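Local structure of quinonprotein alcohol dehydrogenase-like protein (Bacteroides thetaiotaomicron VPI-5482, 4R5O) at residues G151-L155 with F167-A172; N215-K219 with A259-P265; S229-N233 with D285-Y289. The protein is of unknown function but binds calcium ions and couples an immunoglobulin-like beta-sandwich domain to a seven-bladed beta-propeller. All coordinates share one frame; numbering follows the deposited sequence.

Overall arrangement
All three contacts belong to the beta-propeller. Contact 1 (151-155 with 167-172) lies inside one four-stranded sheet, pairing its two middle strands, whereas contacts 2 and 3 join successive sheets. In contact 2 the outer edge strand 215-220 meets the loop after helix 253-258; in contact 3 strand 228-232 packs on strand 288-294 of the following sheet. Their centres are 22 to 24 Å apart; contacts 1 and 2 come nearest, at about 8 Å between atoms. Contact 1 is remote from the calcium sites. The side chains of Pro265 and Tyr232 lie about 7 and 11 Å from that of Asp252, a calcium-binding residue, and each about 11 Å from a bound calcium ion.

Contact 1: residues G151-L155 with F167-A172; sequences GKFYL and FYIVDA
Gly151 O accepts a 3.1 Å hydrogen bond from Ala172 N, which sits above the carbonyl plane, 36° out of it. A water also donates to Gly151 O, 2.7 Å from the water oxygen, and to Asp171 OD1, bridging two acceptors that could not bind each other. The chain of Lys152, bent at chi2 and chi4, brings NZ into a long salt bridge with Asp171 OD1 (3.7 Å) and adds weak hydrogen bonds to Gly151 O and Asn150 O. Asp171 OD2 is bound by Thr174 OG1. These residues sit at the open end of an antiparallel beta hairpin, whose two strands form the centre of a four-stranded propeller blade. Within it Phe153 and Val170 exchange two backbone bonds, the shorter from Phe153 N to Val170 O at 2.7 Å, and Leu155 and Tyr168 exchange two more. Tyr154 and Ile169 form a non-hydrogen-bonded pair; their backbones bond outward instead, to Ile147 on one flanking strand and to Glu178 and Asn179 on the other. Ala172 CA lies over a face of the Phe153 ring, 3.8 Å from its centroid, while Tyr154 OH is satisfied by Asn150 OD1 and Tyr168 OH by Arg164.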
ATOM      1  N   GLY A 151       8.443   9.665  -0.279  1.00 45.51           N
ATOM      2  CA  GLY A 151       7.170  10.036  -0.891  1.00 44.55           C
ATOM      3  C   GLY A 151       6.661   9.033  -1.914  1.00 47.83           C
ATOM      4  O   GLY A 151       5.822   9.392  -2.752  1.00 50.13           O
ATOM      5  N   LYS A 152       7.151   7.761  -1.842  1.00 38.73           N
ATOM      6  CA  LYS A 152       6.768   6.690  -2.753  1.00 37.05           C
ATOM      7  C   LYS A 152       6.359   5.424  -1.993  1.00 41.99           C
ATOM      8  O   LYS A 152       6.815   5.175  -0.873  1.00 41.49           O
ATOM      9  CB  LYS A 152       7.943   6.344  -3.720  1.00 37.83           C
ATOM     10  CG  LYS A 152       8.576   7.508  -4.511  1.00 44.85           C
ATOM     11  CD  LYS A 152       7.615   8.147  -5.525  1.00 59.52           C
ATOM     12  CE  LYS A 152       8.067   9.466  -6.117  1.00 66.25           C
ATOM     13  NZ  LYS A 152       8.010  10.582  -5.135  1.00 85.81           N
ATOM     14  N   PHE A 153       5.523   4.610  -2.627  1.00 38.70           N
ATOM     15  CA  PHE A 153       5.173   3.292  -2.145  1.00 37.49           C
ATOM     16  C   PHE A 153       5.986   2.297  -2.937  1.00 40.87           C
ATOM     17  O   PHE A 153       5.801   2.183  -4.148  1.00 39.58           O
ATOM     18  CB  PHE A 153       3.668   2.981  -2.211  1.00 39.44           C
ATOM     19  CG  PHE A 153       2.722   3.853  -1.419  1.00 41.99           C
ATOM     20  CD1 PHE A 153       3.007   4.195  -0.098  1.00 44.61           C
ATOM     21  CD2 PHE A 153       1.457   4.182  -1.931  1.00 43.44           C
ATOM     22  CE1 PHE A 153       2.099   4.956   0.657  1.00 45.44           C
ATOM     23  CE2 PHE A 153       0.542   4.918  -1.165  1.00 45.67           C
ATOM     24  CZ  PHE A 153       0.873   5.306   0.121  1.00 43.57           C
ATOM     25  N   TYR A 154       6.960   1.660  -2.287  1.00 38.36           N
ATOM     26  CA  TYR A 154       7.773   0.637  -2.927  1.00 38.29           C
ATOM     27  C   TYR A 154       7.144  -0.686  -2.646  1.00 39.81           C
ATOM     28  O   TYR A 154       7.050  -1.059  -1.489  1.00 39.39           O
ATOM     29  CB  TYR A 154       9.233   0.681  -2.458  1.00 39.66           C
ATOM     30  CG  TYR A 154       9.909   1.996  -2.750  1.00 40.05           C
ATOM     31  CD1 TYR A 154      10.422   2.273  -4.013  1.00 40.71           C
ATOM     32  CD2 TYR A 154      10.077   2.947  -1.756  1.00 41.71           C
ATOM     33  CE1 TYR A 154      11.060   3.475  -4.287  1.00 39.98           C
ATOM     34  CE2 TYR A 154      10.722   4.151  -2.014  1.00 43.13           C
ATOM     35  CZ  TYR A 154      11.213   4.408  -3.282  1.00 51.00           C
ATOM     36  OH  TYR A 154      11.863   5.587  -3.529  1.00 56.69           O
ATOM     37  N   LEU A 155       6.629  -1.351  -3.682  1.00 35.47           N
ATOM     38  CA  LEU A 155       5.945  -2.634  -3.549  1.00 33.87           C
ATOM     39  C   LEU A 155       6.809  -3.758  -4.124  1.00 38.58           C
ATOM     40  O   LEU A 155       7.313  -3.662  -5.247  1.00 37.70           O
ATOM     41  CB  LEU A 155       4.562  -2.589  -4.243  1.00 33.19           C
ATOM     42  CG  LEU A 155       3.890  -3.918  -4.643  1.00 37.85           C
ATOM     43  CD1 LEU A 155       3.435  -4.724  -3.425  1.00 40.88           C
ATOM     44  CD2 LEU A 155       2.714  -3.681  -5.533  1.00 34.53           C
ATOM     45  N   PHE A 167       8.847  -5.668  -8.539  1.00 34.78           N
ATOM     46  CA  PHE A 167       9.058  -4.429  -7.812  1.00 34.76           C
ATOM     47  C   PHE A 167       8.363  -3.278  -8.528  1.00 40.33           C
ATOM     48  O   PHE A 167       8.552  -3.084  -9.725  1.00 41.61           O
ATOM     49  CB  PHE A 167      10.571  -4.175  -7.679  1.00 36.40           C
ATOM     50  CG  PHE A 167      10.926  -3.047  -6.754  1.00 37.73           C
ATOM     51  CD1 PHE A 167      11.143  -3.283  -5.400  1.00 39.68           C
ATOM     52  CD2 PHE A 167      11.058  -1.749  -7.234  1.00 39.72           C
ATOM     53  CE1 PHE A 167      11.464  -2.238  -4.540  1.00 39.95           C
ATOM     54  CE2 PHE A 167      11.356  -0.700  -6.368  1.00 42.26           C
ATOM     55  CZ  PHE A 167      11.566  -0.952  -5.029  1.00 40.06           C
ATOM     56  N   TYR A 168       7.563  -2.522  -7.791  1.00 36.80           N
ATOM     57  CA  TYR A 168       6.771  -1.402  -8.295  1.00 35.78           C
ATOM     58  C   TYR A 168       7.010  -0.123  -7.502  1.00 40.87           C
ATOM     59  O   TYR A 168       7.116  -0.179  -6.276  1.00 40.78           O
ATOM     60  CB  TYR A 168       5.272  -1.754  -8.220  1.00 35.78           C
ATOM     61  CG  TYR A 168       4.848  -2.943  -9.067  1.00 35.83           C
ATOM     62  CD1 TYR A 168       5.052  -4.245  -8.627  1.00 35.17           C
ATOM     63  CD2 TYR A 168       4.118  -2.762 -10.241  1.00 36.86           C
ATOM     64  CE1 TYR A 168       4.650  -5.335  -9.390  1.00 33.14           C
ATOM     65  CE2 TYR A 168       3.718  -3.844 -11.019  1.00 37.16           C
ATOM     66  CZ  TYR A 168       3.973  -5.129 -10.584  1.00 42.46           C
ATOM     67  OH  TYR A 168       3.532  -6.185 -11.350  1.00 49.30           O
ATOM     68  N   ILE A 169       7.077   1.030  -8.205  1.00 37.06           N
ATOM     69  CA  ILE A 169       7.160   2.355  -7.603  1.00 36.13           C
ATOM     70  C   ILE A 169       5.860   3.063  -7.952  1.00 40.79           C
ATOM     71  O   ILE A 169       5.529   3.237  -9.135  1.00 41.85           O
ATOM     72  CB  ILE A 169       8.405   3.204  -7.967  1.00 39.26           C
ATOM     73  CG1 ILE A 169       9.721   2.414  -7.878  1.00 39.18           C
ATOM     74  CG2 ILE A 169       8.430   4.520  -7.118  1.00 38.91           C
ATOM     75  CD1 ILE A 169      10.902   3.173  -8.426  1.00 42.07           C
ATOM     76  N   VAL A 170       5.104   3.406  -6.905  1.00 36.77           N
ATOM     77  CA  VAL A 170       3.801   4.078  -6.941  1.00 35.67           C
ATOM     78  C   VAL A 170       3.944   5.367  -6.155  1.00 40.35           C
ATOM     79  O   VAL A 170       4.484   5.327  -5.054  1.00 41.07           O
ATOM     80  CB  VAL A 170       2.673   3.143  -6.385  1.00 37.13           C
ATOM     81  CG1 VAL A 170       1.324   3.859  -6.303  1.00 36.17           C
ATOM     82  CG2 VAL A 170       2.557   1.851  -7.200  1.00 36.06           C
ATOM     83  N   ASP A 171       3.519   6.513  -6.722  1.00 36.58           N
ATOM     84  CA  ASP A 171       3.560   7.776  -5.994  1.00 36.43           C
ATOM     85  C   ASP A 171       2.606   7.688  -4.766  1.00 38.42           C
ATOM     86  O   ASP A 171       1.459   7.247  -4.908  1.00 34.80           O
ATOM     87  CB  ASP A 171       3.208   8.956  -6.906  1.00 38.43           C
ATOM     88  CG  ASP A 171       3.307  10.288  -6.198  1.00 47.46           C
ATOM     89  OD1 ASP A 171       4.398  10.599  -5.664  1.00 48.00           O
ATOM     90  OD2 ASP A 171       2.301  11.009  -6.164  1.00 56.13           O
ATOM     91  N   ALA A 172       3.102   8.047  -3.563  1.00 36.75           N
ATOM     92  CA  ALA A 172       2.317   7.890  -2.331  1.00 36.79           C
ATOM     93  C   ALA A 172       1.162   8.882  -2.232  1.00 44.20           C
ATOM     94  O   ALA A 172       0.117   8.484  -1.745  1.00 45.62           O
ATOM     95  CB  ALA A 172       3.200   8.038  -1.116  1.00 37.03           C
TER
HETATM   96  O   HOH W   1       4.372  11.673  -3.229  1.00 44.03           O

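Contact 2: residues N215-K219 with A259-P265; sequences NVRIK and AKEGEAP
Ile218 supplies most of the apolar contact: its CG2 methyl touches Ala259 CB, Pro265 CD and the carbonyl oxygen of Glu263. Ile218 CG2 is 3.6 Å from Ala259 CB, Pro265 CD approaches the same methyl equally closely, and Glu263 O comes nearer still, 3.4 Å from Ile218 CG2. This branch is turned inward because CG1 stands beside the backbone N (chi1 -63°), which places CG2 anti to that nitrogen. Before it in the strand, Val216 CG1 rests on the Glu261 backbone, 3.5 Å from Glu261 N; after it, Lys219 lays its CG alongside the methyl of Ala264.

The clear backbone hydrogen bond runs from Gly262 N to Arg217 O at 3.1 Å. Gly262 is the third residue of a type II beta turn, Lys260 to Glu263, and its positive phi (89°) is the one such a turn requires there. Two bonds within the loop stiffen this shape: Glu263 N returns to Lys260 O, and Lys260 N is held by Glu263 OE1 at 3.0 Å, well off the plane of the carboxylate. Glu263 then centres an inverse gamma turn, closed by Ala264 N to Gly262 O.

A water extends the polar link, accepting from Lys219 NZ at 2.7 Å and donating to Pro265 O at 2.6 Å. The extended lysine chain makes that span possible. On the other edge of the strand, Ile218 and Lys219 both face Ile205 of strand 204-209, a classic beta bulge, and Arg207 NH1 bonds Ala259 O.

With one clear direct hydrogen bond and one water bridge, the loop does not continue the blade as another strand; it is applied to the outer edge of a propeller blade largely through apolar contact and its own turn geometry.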
ATOM      1  N   ASN A 215      18.960  -4.748 -10.305  1.00 43.38           N
ATOM      2  CA  ASN A 215      19.282  -5.389  -9.034  1.00 43.23           C
ATOM      3  C   ASN A 215      20.546  -6.217  -9.190  1.00 46.42           C
ATOM      4  O   ASN A 215      20.865  -6.675 -10.282  1.00 45.72           O
ATOM      5  CB  ASN A 215      18.127  -6.245  -8.467  1.00 43.09           C
ATOM      6  CG  ASN A 215      17.883  -7.546  -9.159  1.00 63.04           C
ATOM      7  OD1 ASN A 215      18.407  -8.608  -8.760  1.00 59.23           O
ATOM      8  ND2 ASN A 215      17.062  -7.496 -10.182  1.00 49.87           N
ATOM      9  N   VAL A 216      21.300  -6.335  -8.096  1.00 43.60           N
ATOM     10  CA  VAL A 216      22.562  -7.084  -8.013  1.00 42.19           C
ATOM     11  C   VAL A 216      22.368  -8.093  -6.924  1.00 46.30           C
ATOM     12  O   VAL A 216      21.969  -7.724  -5.821  1.00 45.50           O
ATOM     13  CB  VAL A 216      23.813  -6.177  -7.784  1.00 45.20           C
ATOM     14  CG1 VAL A 216      25.082  -7.002  -7.620  1.00 44.84           C
ATOM     15  CG2 VAL A 216      23.984  -5.142  -8.899  1.00 44.99           C
ATOM     16  N   ARG A 217      22.620  -9.361  -7.229  1.00 43.91           N
ATOM     17  CA  ARG A 217      22.511 -10.442  -6.263  1.00 44.91           C
ATOM     18  C   ARG A 217      23.851 -10.531  -5.512  1.00 49.75           C
ATOM     19  O   ARG A 217      24.824 -11.065  -6.032  1.00 52.09           O
ATOM     20  CB  ARG A 217      22.123 -11.739  -6.993  1.00 47.99           C
ATOM     21  CG  ARG A 217      21.640 -12.830  -6.096  1.00 55.17           C
ATOM     22  CD  ARG A 217      21.045 -13.979  -6.873  1.00 57.94           C
ATOM     23  NE  ARG A 217      20.578 -15.004  -5.940  1.00 61.07           N
ATOM     24  CZ  ARG A 217      20.053 -16.162  -6.304  1.00 77.08           C
ATOM     25  NH1 ARG A 217      19.940 -16.472  -7.589  1.00 64.02           N
ATOM     26  NH2 ARG A 217      19.655 -17.033  -5.388  1.00 73.76           N
ATOM     27  N   ILE A 218      23.896  -9.937  -4.311  1.00 44.99           N
ATOM     28  CA  ILE A 218      25.096  -9.835  -3.471  1.00 44.74           C
ATOM     29  C   ILE A 218      25.346 -11.141  -2.723  1.00 47.06           C
ATOM     30  O   ILE A 218      26.424 -11.705  -2.795  1.00 47.81           O
ATOM     31  CB  ILE A 218      24.926  -8.667  -2.485  1.00 47.95           C
ATOM     32  CG1 ILE A 218      24.800  -7.333  -3.210  1.00 47.20           C
ATOM     33  CG2 ILE A 218      26.079  -8.642  -1.498  1.00 51.51           C
ATOM     34  CD1 ILE A 218      24.174  -6.293  -2.245  1.00 60.18           C
ATOM     35  N   LYS A 219      24.359 -11.607  -2.003  1.00 42.69           N
ATOM     36  CA  LYS A 219      24.449 -12.842  -1.244  1.00 41.69           C
ATOM     37  C   LYS A 219      23.416 -13.806  -1.799  1.00 45.60           C
ATOM     38  O   LYS A 219      22.264 -13.437  -2.053  1.00 43.21           O
ATOM     39  CB  LYS A 219      24.253 -12.557   0.261  1.00 43.17           C
ATOM     40  CG  LYS A 219      24.450 -13.761   1.181  1.00 47.71           C
ATOM     41  CD  LYS A 219      24.341 -13.327   2.622  1.00 59.06           C
ATOM     42  CE  LYS A 219      24.614 -14.433   3.605  1.00 74.27           C
ATOM     43  NZ  LYS A 219      24.497 -13.957   5.015  1.00 84.56           N
ATOM     44  N   ALA A 259      28.881  -3.458  -2.271  1.00 45.25           N
ATOM     45  CA  ALA A 259      29.050  -4.867  -2.612  1.00 45.89           C
ATOM     46  C   ALA A 259      28.733  -5.168  -4.096  1.00 53.23           C
ATOM     47  O   ALA A 259      27.691  -4.756  -4.618  1.00 52.96           O
ATOM     48  CB  ALA A 259      28.155  -5.720  -1.725  1.00 45.90           C
ATOM     49  N   LYS A 260      29.651  -5.886  -4.754  1.00 51.60           N
ATOM     50  CA  LYS A 260      29.504  -6.335  -6.145  1.00 51.73           C
ATOM     51  C   LYS A 260      28.797  -7.696  -6.149  1.00 55.60           C
ATOM     52  O   LYS A 260      28.681  -8.314  -5.090  1.00 55.02           O
ATOM     53  CB  LYS A 260      30.884  -6.408  -6.856  1.00 54.48           C
ATOM     54  CG  LYS A 260      31.629  -5.079  -7.019  1.00 52.45           C
ATOM     55  CD  LYS A 260      33.080  -5.320  -7.408  1.00 70.05           C
ATOM     56  CE  LYS A 260      33.935  -4.069  -7.398  1.00 97.20           C
ATOM     57  NZ  LYS A 260      35.395  -4.355  -7.582  1.00104.67           N
ATOM     58  N   GLU A 261      28.357  -8.176  -7.327  1.00 53.19           N
ATOM     59  CA  GLU A 261      27.686  -9.472  -7.483  1.00 53.59           C
ATOM     60  C   GLU A 261      28.526 -10.583  -6.819  1.00 58.30           C
ATOM     61  O   GLU A 261      29.714 -10.738  -7.138  1.00 58.45           O
ATOM     62  CB  GLU A 261      27.445  -9.772  -8.977  1.00 55.00           C
ATOM     63  CG  GLU A 261      26.724 -11.088  -9.258  1.00 63.31           C
ATOM     64  CD  GLU A 261      26.492 -11.458 -10.715  1.00 91.29           C
ATOM     65  OE1 GLU A 261      26.493 -10.557 -11.587  1.00 97.60           O
ATOM     66  OE2 GLU A 261      26.246 -12.658 -10.974  1.00 88.80           O
ATOM     67  N   GLY A 262      27.913 -11.264  -5.848  1.00 54.46           N
ATOM     68  CA  GLY A 262      28.537 -12.352  -5.110  1.00 54.58           C
ATOM     69  C   GLY A 262      29.321 -11.975  -3.866  1.00 59.30           C
ATOM     70  O   GLY A 262      29.580 -12.856  -3.038  1.00 58.44           O
ATOM     71  N   GLU A 263      29.703 -10.678  -3.707  1.00 57.13           N
ATOM     72  CA  GLU A 263      30.494 -10.222  -2.552  1.00 58.28           C
ATOM     73  C   GLU A 263      29.638 -10.163  -1.280  1.00 65.03           C
ATOM     74  O   GLU A 263      29.366  -9.062  -0.790  1.00 66.40           O
ATOM     75  CB  GLU A 263      31.125  -8.839  -2.798  1.00 59.78           C
ATOM     76  CG  GLU A 263      32.200  -8.731  -3.866  1.00 74.31           C
ATOM     77  CD  GLU A 263      32.806  -7.340  -4.015  1.00102.46           C
ATOM     78  OE1 GLU A 263      32.275  -6.372  -3.412  1.00 66.62           O
ATOM     79  OE2 GLU A 263      33.809  -7.217  -4.759  1.00107.58           O
ATOM     80  N   ALA A 264      29.246 -11.330  -0.722  1.00 61.15           N
ATOM     81  CA  ALA A 264      28.412 -11.427   0.488  1.00 60.16           C
ATOM     82  C   ALA A 264      28.959 -10.529   1.603  1.00 63.13           C
ATOM     83  O   ALA A 264      30.159 -10.558   1.895  1.00 62.77           O
ATOM     84  CB  ALA A 264      28.315 -12.872   0.977  1.00 61.24           C
ATOM     85  N   PRO A 265      28.106  -9.662   2.177  1.00 59.40           N
ATOM     86  CA  PRO A 265      28.591  -8.753   3.224  1.00 57.51           C
ATOM     87  C   PRO A 265      28.648  -9.426   4.603  1.00 54.84           C
ATOM     88  O   PRO A 265      28.054 -10.479   4.815  1.00 53.53           O
ATOM     89  CB  PRO A 265      27.554  -7.630   3.196  1.00 59.56           C
ATOM     90  CG  PRO A 265      26.275  -8.316   2.807  1.00 65.17           C
ATOM     91  CD  PRO A 265      26.651  -9.484   1.934  1.00 61.18           C
TER
HETATM   92  O   HOH W   2      26.953 -12.788   4.890  1.00 52.80           O

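Contact 3: residues S229-N233 with D285-Y289; sequences SIIYN and DGNVY
Val288 presses its CG2 methyl onto one face of the Tyr232 ring, joining two successive sheets of the beta-propeller through side chains; Tyr232 CA and Val288 CA, the nearest pair, are 7.5 Å apart. This is the tight part of the contact. Val288 CG2 lies 3.6 Å from the ring centroid and 15° off the ring normal, a CH-pi arrangement. The tyrosine reaches across because its CG is anti to the backbone N (chi1 -174°), sending the ring toward strand 288-294. Ile230 fills in beside it, its CD1 4.0 Å from Val288 CG2, and Leu237 of the neighbouring strand touches Ile230, Tyr232 and Val288 alike, completing an apolar cluster. The buried phenol donates from Tyr232 OH to Ile303 O, on the strand paired with Val288.

The looser side lies at the turn 285-287, toward solvent, where Gly286 is exposed and offers Tyr232 merely the edge contact of its carbonyl oxygen. The turn holds its own form, with Gly286 at positive phi (85°) and Asp285 making an Asx turn: Asp285 OD1 accepts from Asn287 N at 2.9 Å, while Asp285 OD2 receives the hydroxyl of Tyr289, OH to OD2 2.6 Å, with the phenol oxygen standing off the plane of the carboxylate.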
ATOM      1  N   SER A 229      12.826  -5.697   8.663  1.00 35.31           N
ATOM      2  CA  SER A 229      14.115  -5.010   8.743  1.00 34.94           C
ATOM      3  C   SER A 229      13.898  -3.528   9.051  1.00 40.27           C
ATOM      4  O   SER A 229      12.755  -3.063   9.054  1.00 40.52           O
ATOM      5  CB  SER A 229      14.912  -5.192   7.452  1.00 37.10           C
ATOM      6  OG  SER A 229      14.179  -4.772   6.316  1.00 45.20           O
ATOM      7  N   ILE A 230      14.989  -2.809   9.372  1.00 37.88           N
ATOM      8  CA  ILE A 230      14.994  -1.383   9.692  1.00 37.48           C
ATOM      9  C   ILE A 230      16.404  -0.862   9.511  1.00 45.34           C
ATOM     10  O   ILE A 230      17.362  -1.636   9.626  1.00 46.01           O
ATOM     11  CB  ILE A 230      14.451  -1.103  11.130  1.00 40.22           C
ATOM     12  CG1 ILE A 230      13.962   0.365  11.290  1.00 39.43           C
ATOM     13  CG2 ILE A 230      15.441  -1.542  12.233  1.00 40.82           C
ATOM     14  CD1 ILE A 230      13.213   0.725  12.534  1.00 32.68           C
ATOM     15  N   ILE A 231      16.537   0.444   9.208  1.00 42.48           N
ATOM     16  CA  ILE A 231      17.831   1.104   9.141  1.00 41.50           C
ATOM     17  C   ILE A 231      18.038   1.755  10.498  1.00 44.59           C
ATOM     18  O   ILE A 231      17.148   2.464  10.980  1.00 44.03           O
ATOM     19  CB  ILE A 231      18.002   2.097   7.956  1.00 43.29           C
ATOM     20  CG1 ILE A 231      17.584   1.499   6.603  1.00 41.70           C
ATOM     21  CG2 ILE A 231      19.411   2.692   7.913  1.00 43.57           C
ATOM     22  CD1 ILE A 231      18.236   0.245   6.154  1.00 48.12           C
ATOM     23  N   TYR A 232      19.192   1.499  11.118  1.00 39.61           N
ATOM     24  CA  TYR A 232      19.505   2.052  12.423  1.00 39.29           C
ATOM     25  C   TYR A 232      20.988   2.189  12.568  1.00 47.80           C
ATOM     26  O   TYR A 232      21.709   1.187  12.462  1.00 47.02           O
ATOM     27  CB  TYR A 232      18.923   1.147  13.523  1.00 39.12           C
ATOM     28  CG  TYR A 232      19.049   1.658  14.939  1.00 40.02           C
ATOM     29  CD1 TYR A 232      18.608   2.936  15.280  1.00 40.70           C
ATOM     30  CD2 TYR A 232      19.431   0.806  15.974  1.00 41.80           C
ATOM     31  CE1 TYR A 232      18.652   3.395  16.591  1.00 40.29           C
ATOM     32  CE2 TYR A 232      19.443   1.239  17.299  1.00 43.59           C
ATOM     33  CZ  TYR A 232      19.033   2.535  17.606  1.00 49.30           C
ATOM     34  OH  TYR A 232      18.968   2.988  18.910  1.00 45.63           O
ATOM     35  N   ASN A 233      21.452   3.443  12.800  1.00 46.71           N
ATOM     36  CA  ASN A 233      22.858   3.802  13.000  1.00 47.84           C
ATOM     37  C   ASN A 233      23.782   3.134  11.976  1.00 50.35           C
ATOM     38  O   ASN A 233      24.730   2.425  12.362  1.00 50.69           O
ATOM     39  CB  ASN A 233      23.331   3.441  14.409  1.00 53.81           C
ATOM     40  CG  ASN A 233      23.155   4.561  15.383  1.00 85.20           C
ATOM     41  OD1 ASN A 233      22.039   4.864  15.841  1.00 85.82           O
ATOM     42  ND2 ASN A 233      24.267   5.230  15.674  1.00 73.55           N
ATOM     43  N   ASP A 285      11.859   7.597  22.127  1.00 50.78           N
ATOM     44  CA  ASP A 285      13.132   7.762  22.832  1.00 49.77           C
ATOM     45  C   ASP A 285      14.346   7.739  21.850  1.00 53.98           C
ATOM     46  O   ASP A 285      15.488   7.921  22.284  1.00 55.33           O
ATOM     47  CB  ASP A 285      13.297   6.662  23.891  1.00 50.77           C
ATOM     48  CG  ASP A 285      13.411   5.241  23.384  1.00 57.06           C
ATOM     49  OD1 ASP A 285      13.190   5.016  22.180  1.00 56.71           O
ATOM     50  OD2 ASP A 285      13.710   4.357  24.191  1.00 67.94           O
ATOM     51  N   GLY A 286      14.074   7.492  20.561  1.00 48.33           N
ATOM     52  CA  GLY A 286      15.059   7.441  19.483  1.00 46.61           C
ATOM     53  C   GLY A 286      15.721   6.094  19.330  1.00 50.29           C
ATOM     54  O   GLY A 286      16.664   5.950  18.546  1.00 50.78           O
ATOM     55  N   ASN A 287      15.228   5.093  20.085  1.00 46.21           N
ATOM     56  CA  ASN A 287      15.764   3.735  20.082  1.00 45.09           C
ATOM     57  C   ASN A 287      14.873   2.799  19.263  1.00 48.32           C
ATOM     58  O   ASN A 287      13.720   3.124  18.974  1.00 48.60           O
ATOM     59  CB  ASN A 287      15.933   3.200  21.511  1.00 39.86           C
ATOM     60  CG  ASN A 287      17.057   3.862  22.268  1.00 51.56           C
ATOM     61  OD1 ASN A 287      16.920   4.213  23.437  1.00 41.72           O
ATOM     62  ND2 ASN A 287      18.154   4.157  21.600  1.00 55.11           N
ATOM     63  N   VAL A 288      15.450   1.654  18.840  1.00 43.33           N
ATOM     64  CA  VAL A 288      14.747   0.647  18.053  1.00 41.33           C
ATOM     65  C   VAL A 288      14.378  -0.463  18.984  1.00 44.62           C
ATOM     66  O   VAL A 288      15.191  -0.881  19.803  1.00 46.04           O
ATOM     67  CB  VAL A 288      15.568   0.171  16.832  1.00 43.09           C
ATOM     68  CG1 VAL A 288      15.042  -1.144  16.257  1.00 41.85           C
ATOM     69  CG2 VAL A 288      15.574   1.265  15.771  1.00 42.44           C
ATOM     70  N   TYR A 289      13.133  -0.931  18.858  1.00 39.04           N
ATOM     71  CA  TYR A 289      12.577  -2.001  19.659  1.00 38.23           C
ATOM     72  C   TYR A 289      12.124  -3.150  18.820  1.00 41.37           C
ATOM     73  O   TYR A 289      11.537  -2.959  17.763  1.00 41.40           O
ATOM     74  CB  TYR A 289      11.380  -1.489  20.482  1.00 39.17           C
ATOM     75  CG  TYR A 289      11.744  -0.558  21.608  1.00 40.36           C
ATOM     76  CD1 TYR A 289      12.065   0.773  21.362  1.00 41.22           C
ATOM     77  CD2 TYR A 289      11.638  -0.967  22.933  1.00 42.90           C
ATOM     78  CE1 TYR A 289      12.377   1.647  22.403  1.00 41.12           C
ATOM     79  CE2 TYR A 289      11.933  -0.099  23.987  1.00 44.63           C
ATOM     80  CZ  TYR A 289      12.300   1.208  23.715  1.00 49.04           C
ATOM     81  OH  TYR A 289      12.545   2.065  24.751  1.00 48.33           O
TER